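Local coordinates for putative uncharacterized protein (Pseudomonas phage 201phi2-1, PDB 3R4V) that is of unknown function but belongs to the phage tubulin-like proteins and holds guanosine-5'-diphosphate in a pocket of its nucleotide-binding fold, at residues I78-G91 / L106-A120. Residues are numbered along the deposited sequence; the frame is centred on the assembly and turned at random.
Sequences IPEADFYIVCYSLG and LADRKASFVSFVVGA. With GDP (guanosine-5'-diphosphate), chain B.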
loop_
_atom_site.group_PDB
_atom_site.type_symbol
_atom_site.label_atom_id
_atom_site.label_comp_id
_atom_site.label_asym_id
_atom_site.label_seq_id
_atom_site.Cartn_x
_atom_site.Cartn_y
_atom_site.Cartn_z
ATOM N N ILE A 78 13.191 -10.474 -7.474
ATOM C CA ILE A 78 11.736 -10.626 -7.506
ATOM C C ILE A 78 11.336 -11.362 -8.772
ATOM O O ILE A 78 11.460 -10.832 -9.869
ATOM C CB ILE A 78 11.009 -9.260 -7.412
ATOM C CG1 ILE A 78 11.407 -8.536 -6.119
ATOM C CG2 ILE A 78 9.488 -9.449 -7.498
ATOM C CD1 ILE A 78 10.909 -7.089 -6.032
ATOM N N PRO A 79 10.869 -12.607 -8.625
ATOM C CA PRO A 79 10.532 -13.449 -9.776
ATOM C C PRO A 79 9.417 -12.842 -10.617
ATOM O O PRO A 79 8.635 -12.045 -10.109
ATOM C CB PRO A 79 10.015 -14.739 -9.131
ATOM C CG PRO A 79 10.467 -14.694 -7.716
ATOM C CD PRO A 79 10.544 -13.255 -7.345
ATOM N N GLU A 80 9.351 -13.217 -11.890
ATOM C CA GLU A 80 8.202 -12.887 -12.720
ATOM C C GLU A 80 6.978 -13.581 -12.144
ATOM O O GLU A 80 7.021 -14.773 -11.829
ATOM C CB GLU A 80 8.417 -13.340 -14.165
ATOM C CG GLU A 80 9.531 -12.605 -14.906
ATOM C CD GLU A 80 9.205 -11.140 -15.172
ATOM O OE1 GLU A 80 8.008 -10.811 -15.352
ATOM O OE2 GLU A 80 10.148 -10.316 -15.203
ATOM N N ALA A 81 5.890 -12.839 -11.995
ATOM C CA ALA A 81 4.656 -13.425 -11.480
ATOM C C ALA A 81 3.440 -12.924 -12.241
ATOM O O ALA A 81 3.477 -11.862 -12.863
ATOM C CB ALA A 81 4.511 -13.144 -9.996
ATOM N N ASP A 82 2.362 -13.698 -12.186
ATOM C CA ASP A 82 1.108 -13.319 -12.823
ATOM C C ASP A 82 0.390 -12.180 -12.096
ATOM O O ASP A 82 -0.465 -11.509 -12.675
ATOM C CB ASP A 82 0.179 -14.526 -12.938
ATOM C CG ASP A 82 0.656 -15.536 -13.973
ATOM O OD1 ASP A 82 1.331 -15.118 -14.939
ATOM O OD2 ASP A 82 0.353 -16.743 -13.816
ATOM N N PHE A 83 0.716 -11.981 -10.822
ATOM C CA PHE A 83 0.111 -10.906 -10.050
ATOM C C PHE A 83 1.050 -10.536 -8.917
ATOM O O PHE A 83 1.812 -11.376 -8.447
ATOM C CB PHE A 83 -1.247 -11.372 -9.493
ATOM C CG PHE A 83 -2.122 -10.257 -8.984
ATOM C CD1 PHE A 83 -2.978 -9.570 -9.839
ATOM C CD2 PHE A 83 -2.108 -9.909 -7.650
ATOM C CE1 PHE A 83 -3.797 -8.551 -9.365
ATOM C CE2 PHE A 83 -2.919 -8.891 -7.169
ATOM C CZ PHE A 83 -3.773 -8.213 -8.025
ATOM N N TYR A 84 1.034 -9.273 -8.493
ATOM C CA TYR A 84 1.849 -8.875 -7.346
ATOM C C TYR A 84 1.014 -8.139 -6.313
ATOM O O TYR A 84 0.033 -7.484 -6.636
ATOM C CB TYR A 84 3.015 -7.960 -7.757
ATOM C CG TYR A 84 3.903 -8.499 -8.871
ATOM C CD1 TYR A 84 5.174 -9.014 -8.598
ATOM C CD2 TYR A 84 3.475 -8.479 -10.193
ATOM C CE1 TYR A 84 5.997 -9.495 -9.626
ATOM C CE2 TYR A 84 4.290 -8.953 -11.217
ATOM C CZ TYR A 84 5.540 -9.465 -10.925
ATOM O OH TYR A 84 6.330 -9.925 -11.952
ATOM N N ILE A 85 1.429 -8.227 -5.064
ATOM C CA ILE A 85 0.826 -7.418 -4.016
ATOM C C ILE A 85 1.962 -6.650 -3.352
ATOM O O ILE A 85 2.976 -7.248 -2.983
ATOM C CB ILE A 85 0.123 -8.306 -2.991
ATOM C CG1 ILE A 85 -0.981 -9.120 -3.683
ATOM C CG2 ILE A 85 -0.425 -7.471 -1.822
ATOM C CD1 ILE A 85 -1.593 -10.214 -2.826
ATOM N N VAL A 86 1.806 -5.336 -3.199
ATOM C CA VAL A 86 2.837 -4.514 -2.561
ATOM C C VAL A 86 2.293 -3.876 -1.280
ATOM O O VAL A 86 1.158 -3.426 -1.261
ATOM C CB VAL A 86 3.272 -3.388 -3.477
ATOM C CG1 VAL A 86 4.541 -2.733 -2.919
ATOM C CG2 VAL A 86 3.505 -3.912 -4.882
ATOM N N CYS A 87 3.096 -3.818 -0.224
ATOM C CA CYS A 87 2.582 -3.360 1.063
ATOM C C CYS A 87 3.605 -2.550 1.851
ATOM O O CYS A 87 4.728 -2.992 2.068
ATOM C CB CYS A 87 2.109 -4.569 1.895
ATOM S SG CYS A 87 1.611 -4.167 3.595
ATOM N N TYR A 88 3.211 -1.361 2.279
ATOM C CA TYR A 88 4.110 -0.495 3.024
ATOM C C TYR A 88 3.345 0.665 3.646
ATOM O O TYR A 88 2.194 0.913 3.290
ATOM C CB TYR A 88 5.205 0.040 2.085
ATOM C CG TYR A 88 4.660 0.730 0.844
ATOM C CD1 TYR A 88 4.484 2.102 0.824
ATOM C CD2 TYR A 88 4.343 0.007 -0.308
ATOM C CE1 TYR A 88 3.990 2.758 -0.325
ATOM C CE2 TYR A 88 3.855 0.657 -1.455
ATOM C CZ TYR A 88 3.686 2.023 -1.443
ATOM O OH TYR A 88 3.196 2.672 -2.562
ATOM N N SER A 89 3.991 1.374 4.573
ATOM C CA SER A 89 3.444 2.601 5.129
ATOM C C SER A 89 3.743 3.810 4.238
ATOM O O SER A 89 4.856 3.952 3.728
ATOM C CB SER A 89 4.000 2.854 6.538
ATOM O OG SER A 89 3.411 4.019 7.120
ATOM N N LEU A 90 2.754 4.690 4.074
ATOM C CA LEU A 90 2.946 5.935 3.343
ATOM C C LEU A 90 3.728 6.952 4.157
ATOM O O LEU A 90 4.196 7.948 3.607
ATOM C CB LEU A 90 1.608 6.574 2.986
ATOM C CG LEU A 90 0.625 5.755 2.171
ATOM C CD1 LEU A 90 -0.733 6.429 2.197
ATOM C CD2 LEU A 90 1.166 5.621 0.746
ATOM N N GLY A 91 3.855 6.718 5.464
ATOM C CA GLY A 91 4.289 7.783 6.354
ATOM C C GLY A 91 5.706 7.748 6.899
ATOM O O GLY A 91 6.129 8.692 7.563
ATOM N N LEU A 106 7.463 -2.551 -11.379
ATOM C CA LEU A 106 6.396 -3.489 -11.731
ATOM C C LEU A 106 5.568 -2.943 -12.893
ATOM O O LEU A 106 5.145 -3.694 -13.772
ATOM C CB LEU A 106 5.496 -3.780 -10.524
ATOM C CG LEU A 106 6.154 -4.489 -9.345
ATOM C CD1 LEU A 106 5.131 -4.648 -8.225
ATOM C CD2 LEU A 106 6.669 -5.849 -9.783
ATOM N N ALA A 107 5.307 -1.638 -12.892
ATOM C CA ALA A 107 4.617 -1.036 -14.030
ATOM C C ALA A 107 5.424 -1.251 -15.325
ATOM O O ALA A 107 4.854 -1.559 -16.366
ATOM C CB ALA A 107 4.342 0.459 -13.785
ATOM N N ASP A 108 6.749 -1.104 -15.260
ATOM C CA ASP A 108 7.581 -1.336 -16.442
ATOM C C ASP A 108 7.499 -2.793 -16.930
ATOM O O ASP A 108 7.660 -3.052 -18.122
ATOM C CB ASP A 108 9.046 -0.932 -16.200
ATOM C CG ASP A 108 9.246 0.583 -16.105
ATOM O OD1 ASP A 108 8.329 1.360 -16.450
ATOM O OD2 ASP A 108 10.354 1.006 -15.704
ATOM N N ARG A 109 7.250 -3.734 -16.015
ATOM C CA ARG A 109 7.040 -5.143 -16.382
ATOM C C ARG A 109 5.671 -5.364 -17.025
ATOM O O ARG A 109 5.349 -6.474 -17.428
ATOM C CB ARG A 109 7.143 -6.071 -15.162
ATOM C CG ARG A 109 8.493 -6.121 -14.474
ATOM C CD ARG A 109 8.522 -7.199 -13.384
ATOM N NE ARG A 109 9.851 -7.333 -12.787
ATOM C CZ ARG A 109 10.180 -8.237 -11.867
ATOM N NH1 ARG A 109 9.282 -9.109 -11.435
ATOM N NH2 ARG A 109 11.417 -8.276 -11.390
ATOM N N LYS A 110 4.863 -4.308 -17.098
ATOM C CA LYS A 110 3.477 -4.414 -17.568
ATOM C C LYS A 110 2.660 -5.340 -16.670
ATOM O O LYS A 110 1.734 -6.015 -17.119
ATOM C CB LYS A 110 3.425 -4.877 -19.029
ATOM C CG LYS A 110 4.203 -3.973 -19.976
ATOM C CD LYS A 110 3.884 -2.506 -19.700
ATOM C CE LYS A 110 3.761 -1.699 -20.975
ATOM N NZ LYS A 110 3.401 -0.282 -20.675
ATOM N N ALA A 111 3.011 -5.348 -15.389
ATOM C CA ALA A 111 2.375 -6.221 -14.403
ATOM C C ALA A 111 0.979 -5.808 -13.919
ATOM O O ALA A 111 0.575 -4.632 -13.982
ATOM C CB ALA A 111 3.296 -6.404 -13.204
ATOM N N SER A 112 0.249 -6.810 -13.435
ATOM C CA SER A 112 -1.006 -6.618 -12.724
ATOM C C SER A 112 -0.714 -6.693 -11.233
ATOM O O SER A 112 -0.132 -7.670 -10.754
ATOM C CB SER A 112 -1.993 -7.735 -13.085
ATOM O OG SER A 112 -2.295 -7.741 -14.469
ATOM N N PHE A 113 -1.104 -5.669 -10.492
ATOM C CA PHE A 113 -0.800 -5.655 -9.071
ATOM C C PHE A 113 -1.706 -4.690 -8.323
ATOM O O PHE A 113 -2.309 -3.796 -8.916
ATOM C CB PHE A 113 0.692 -5.316 -8.835
ATOM C CG PHE A 113 1.100 -3.981 -9.408
ATOM C CD1 PHE A 113 0.982 -2.822 -8.649
ATOM C CD2 PHE A 113 1.591 -3.884 -10.708
ATOM C CE1 PHE A 113 1.363 -1.576 -9.181
ATOM C CE2 PHE A 113 1.965 -2.657 -11.250
ATOM C CZ PHE A 113 1.848 -1.499 -10.484
ATOM N N VAL A 114 -1.831 -4.907 -7.020
ATOM C CA VAL A 114 -2.461 -3.936 -6.130
ATOM C C VAL A 114 -1.562 -3.690 -4.931
ATOM O O VAL A 114 -0.676 -4.494 -4.648
ATOM C CB VAL A 114 -3.861 -4.372 -5.636
ATOM C CG1 VAL A 114 -4.809 -4.566 -6.828
ATOM C CG2 VAL A 114 -3.784 -5.646 -4.777
ATOM N N SER A 115 -1.776 -2.572 -4.236
ATOM C CA SER A 115 -0.958 -2.259 -3.060
ATOM C C SER A 115 -1.828 -2.096 -1.834
ATOM O O SER A 115 -2.989 -1.724 -1.936
ATOM C CB SER A 115 -0.201 -0.950 -3.288
ATOM O OG SER A 115 0.628 -1.053 -4.437
ATOM N N PHE A 116 -1.250 -2.363 -0.669
ATOM C CA PHE A 116 -1.903 -2.092 0.594
ATOM C C PHE A 116 -1.042 -1.062 1.325
ATOM O O PHE A 116 0.111 -1.351 1.671
ATOM C CB PHE A 116 -2.019 -3.383 1.416
ATOM C CG PHE A 116 -3.089 -4.312 0.903
ATOM C CD1 PHE A 116 -4.369 -4.265 1.425
ATOM C CD2 PHE A 116 -2.821 -5.176 -0.141
ATOM C CE1 PHE A 116 -5.363 -5.088 0.923
ATOM C CE2 PHE A 116 -3.820 -6.006 -0.651
ATOM C CZ PHE A 116 -5.073 -5.964 -0.116
ATOM N N VAL A 117 -1.575 0.142 1.526
ATOM C CA VAL A 117 -0.747 1.230 2.051
ATOM C C VAL A 117 -1.384 1.805 3.305
ATOM O O VAL A 117 -2.614 1.867 3.416
ATOM C CB VAL A 117 -0.506 2.339 1.001
ATOM C CG1 VAL A 117 0.304 1.785 -0.188
ATOM C CG2 VAL A 117 -1.820 2.966 0.549
ATOM N N VAL A 118 -0.547 2.193 4.265
ATOM C CA VAL A 118 -1.050 2.667 5.552
ATOM C C VAL A 118 -0.903 4.186 5.660
ATOM O O VAL A 118 0.170 4.739 5.393
ATOM C CB VAL A 118 -0.294 1.989 6.716
ATOM C CG1 VAL A 118 -0.594 2.671 8.046
ATOM C CG2 VAL A 118 -0.650 0.520 6.795
ATOM N N GLY A 119 -1.974 4.855 6.063
ATOM C CA GLY A 119 -1.932 6.281 6.342
ATOM C C GLY A 119 -1.502 6.518 7.784
ATOM O O GLY A 119 -2.298 6.363 8.720
ATOM N N ALA A 120 -0.244 6.904 7.966
ATOM C CA ALA A 120 0.314 7.088 9.307
ATOM C C ALA A 120 -0.064 8.464 9.834
ATOM O O ALA A 120 -0.055 9.445 9.089
ATOM C CB ALA A 120 1.834 6.941 9.270
HETATM P PB GDP B . 9.736 2.980 7.515
HETATM O O1B GDP B . 10.500 1.778 8.022
HETATM O O2B GDP B . 9.088 2.608 6.208
HETATM O O3B GDP B . 10.674 4.172 7.361
HETATM O O3A GDP B . 8.636 3.414 8.591
HETATM P PA GDP B . 7.600 2.442 9.345
HETATM O O1A GDP B . 8.277 1.499 10.326
HETATM O O2A GDP B . 6.745 1.701 8.356
HETATM O "O5'" GDP B . 6.770 3.517 10.149
HETATM C "C5'" GDP B . 6.116 4.616 9.490
HETATM C "C4'" GDP B . 4.908 5.074 10.298
HETATM O "O4'" GDP B . 3.873 4.085 10.215
HETATM C "C3'" GDP B . 5.196 5.222 11.784
HETATM O "O3'" GDP B . 5.580 6.560 12.086
HETATM C "C2'" GDP B . 3.868 4.886 12.426
HETATM O "O2'" GDP B . 3.006 6.023 12.410
HETATM C "C1'" GDP B . 3.240 3.880 11.488
HETATM N N9 GDP B . 3.560 2.480 11.838
HETATM C C8 GDP B . 4.738 1.986 12.290
HETATM N N7 GDP B . 4.666 0.640 12.453
HETATM C C5 GDP B . 3.428 0.249 12.074
HETATM C C6 GDP B . 2.686 -1.028 11.977
HETATM O O6 GDP B . 3.225 -2.104 12.303
HETATM N N1 GDP B . 1.417 -0.986 11.531
HETATM C C2 GDP B . 0.815 0.170 11.172
HETATM N N2 GDP B . -0.466 0.158 10.719
HETATM N N3 GDP B . 1.439 1.370 11.232
HETATM C C4 GDP B . 2.717 1.464 11.662
HETATM O O HOH W 1 1.639 -9.357 -13.560
HETATM O O HOH W 2 2.428 0.900 -4.545
#
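Leu106 CD2 sits over the centre of one face of the Tyr84 ring, 3.7 Å from the Tyr84 ring centroid. Ala81 CB, from the tyrosine's own segment, covers the other face toward the rim, and Ala111 CB presses on Tyr84 CE2 at 3.4 Å. Tyr84 OH accepts twice, from Ala81 N and from Arg109 NH1 (3.1 Å from Tyr84 OH), and it lies in the guanidinium plane of Arg109. Extended from CG to NE, Arg109 reaches Ile78 O end-on with two nitrogens, NH2 at 3.0 Å and NH1 at 3.2 Å.

Beyond this, strands 84-89 and 113-119 run parallel, 14° apart, and a regular backbone ladder ends at Leu90 N to Val118 O, 2.9 Å. With Tyr88 CG set between its backbone N and carbonyl carbon (chi1 54°), the ring runs beside Val117, whose CG1 covers one face; a water joins Tyr88 OH to Ser115 OG. This is the tight interior of a beta-alpha-beta crossover in which helix 95-108 links the two parallel strands. At its buried nucleotide end Ser89 OG donates to GDP O4' and accepts from Gly91 N in an ST turn.

The loose side is at exposed Glu80, whose OE2 stands above the guanidinium face, 3.9 Å from Arg109 NE: a long salt bridge, charge only, since no N-H points at the oxygen. Directional bonds therefore fix Arg109, with Glu80 probably adding only charge, while the ST turn holds the Ser89 hydroxyl that bonds the ribose.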